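Local atomic coordinates of sugar ABC transporter substrate-binding protein (Treponema pallidum subsp. pallidum, PDB entry 5U2P), a protein that probably binds a small solute, perhaps a sugar, in the periplasm for uptake by an ABC transporter, its true ligand being uncertain. Residues L209-R212 / A213-S217. Residues are numbered along the deposited sequence; the frame is centred on the assembly and turned at random.
Sequences LVKR and ATDDS
A213, T214 and D215 close the last turn of helix 191-214, their backbone N atoms bonding to the carbonyl oxygens of L209, V210 and K211 four residues back, before the chain swings off through D216, whose phi is positive. T214 adds a side-chain bond to this ladder. With OG1 beside its own backbone N (chi1 -58°), the hydroxyl folds back over the helix, and OG1 of T214 donates to V210 O at 2.6 Å. That oxygen is therefore gripped twice, by T214 N and T214 OG1 from opposite faces of its carbonyl plane, the hydroxyl lying 36° out of it. V210 and T214 run side by side, CG1 of V210 resting 3.8 Å from OG1 of T214, and both touch Q381.

The next residue, D215, turns its carboxylate back toward the helix because its CG sits between backbone N and carbonyl carbon (chi1 67°). OD1 of D215 accepts twice from S217: from the backbone N at 3.0 Å, on the anti side, and from OG at 2.7 Å, on the syn side. The two bonds limit rotation of the carboxylate. Its other oxygen, OD2, faces K211, whose chain crosses the aspartate at about a right angle; the salt bridge from K211 NZ to D215 OD2 is long, 3.9 Å. S217 OG also packs 3.4 Å from CB of R212, while S217 N makes a weak bond to R212 O. The extended R212 chain runs back along the helix toward L209, with L209 CA 3.8 Å above one face of the R212 guanidinium, offset toward its rim, and its NE makes a salt bridge with E223.

Together these bonds describe a helix C-terminus running into an Asx turn, D215 OD1 to S217 N, at the end of helix 191-214 in a periplasmic solute-binding protein.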
loop_
_atom_site.group_PDB
_atom_site.type_symbol
_atom_site.label_atom_id
_atom_site.label_comp_id
_atom_site.label_asym_id
_atom_site.label_seq_id
_atom_site.Cartn_x
_atom_site.Cartn_y
_atom_site.Cartn_z
ATOM N N LEU A 209 15.454 -5.939 -2.221
ATOM C CA LEU A 209 15.020 -6.921 -3.205
ATOM C C LEU A 209 14.538 -6.216 -4.474
ATOM O O LEU A 209 14.875 -6.633 -5.578
ATOM C CB LEU A 209 13.917 -7.815 -2.633
ATOM C CG LEU A 209 13.469 -8.963 -3.537
ATOM C CD1 LEU A 209 14.575 -10.007 -3.699
ATOM C CD2 LEU A 209 12.192 -9.614 -3.014
ATOM N N VAL A 210 13.722 -5.177 -4.325
ATOM C CA VAL A 210 13.249 -4.426 -5.491
ATOM C C VAL A 210 14.443 -3.811 -6.225
ATOM O O VAL A 210 14.521 -3.836 -7.456
ATOM C CB VAL A 210 12.241 -3.333 -5.096
ATOM C CG1 VAL A 210 11.847 -2.506 -6.306
ATOM C CG2 VAL A 210 11.001 -3.975 -4.465
ATOM N N LYS A 211 15.385 -3.285 -5.453
ATOM C CA LYS A 211 16.576 -2.657 -6.009
ATOM C C LYS A 211 17.371 -3.634 -6.871
ATOM O O LYS A 211 17.707 -3.338 -8.025
ATOM C CB LYS A 211 17.452 -2.111 -4.876
ATOM C CG LYS A 211 18.645 -1.267 -5.331
ATOM C CD LYS A 211 18.173 0.036 -5.972
ATOM C CE LYS A 211 19.302 1.053 -6.123
ATOM N NZ LYS A 211 20.302 0.651 -7.143
ATOM N N ARG A 212 17.672 -4.809 -6.322
ATOM C CA ARG A 212 18.542 -5.741 -7.038
ATOM C C ARG A 212 17.759 -6.440 -8.147
ATOM O O ARG A 212 18.333 -6.825 -9.160
ATOM C CB ARG A 212 19.206 -6.753 -6.088
ATOM C CG ARG A 212 18.330 -7.733 -5.329
ATOM C CD ARG A 212 19.228 -8.676 -4.509
ATOM N NE ARG A 212 18.502 -9.538 -3.575
ATOM C CZ ARG A 212 18.128 -9.181 -2.347
ATOM N NH1 ARG A 212 18.390 -7.960 -1.878
ATOM N NH2 ARG A 212 17.487 -10.050 -1.583
ATOM N N ALA A 213 16.440 -6.551 -7.995
ATOM C CA ALA A 213 15.629 -7.076 -9.084
ATOM C C ALA A 213 15.620 -6.081 -10.251
ATOM O O ALA A 213 15.663 -6.478 -11.422
ATOM C CB ALA A 213 14.203 -7.369 -8.613
ATOM N N THR A 214 15.596 -4.798 -9.918
ATOM C CA THR A 214 15.444 -3.736 -10.904
ATOM C C THR A 214 16.740 -3.449 -11.665
ATOM O O THR A 214 16.684 -3.172 -12.866
ATOM C CB THR A 214 14.941 -2.438 -10.249
ATOM O OG1 THR A 214 13.686 -2.697 -9.596
ATOM C CG2 THR A 214 14.718 -1.368 -11.291
ATOM N N ASP A 215 17.891 -3.530 -10.994
ATOM C CA ASP A 215 19.175 -3.305 -11.684
ATOM C C ASP A 215 19.777 -4.606 -12.233
ATOM O O ASP A 215 20.899 -4.622 -12.740
ATOM C CB ASP A 215 20.169 -2.584 -10.759
ATOM C CG ASP A 215 20.624 -3.421 -9.566
ATOM O OD1 ASP A 215 20.450 -4.655 -9.558
ATOM O OD2 ASP A 215 21.185 -2.819 -8.622
ATOM N N ASP A 216 19.015 -5.690 -12.131
ATOM C CA ASP A 216 19.343 -6.956 -12.781
ATOM C C ASP A 216 20.585 -7.627 -12.192
ATOM O O ASP A 216 21.214 -8.465 -12.835
ATOM C CB ASP A 216 19.527 -6.737 -14.285
ATOM C CG ASP A 216 18.668 -7.663 -15.110
ATOM O OD1 ASP A 216 18.609 -8.869 -14.784
ATOM O OD2 ASP A 216 18.043 -7.179 -16.077
ATOM N N SER A 217 20.904 -7.282 -10.951
ATOM C CA SER A 217 22.022 -7.892 -10.248
ATOM C C SER A 217 21.596 -9.111 -9.430
ATOM O O SER A 217 22.440 -9.880 -8.972
ATOM C CB SER A 217 22.692 -6.866 -9.330
ATOM O OG SER A 217 21.886 -6.565 -8.200
#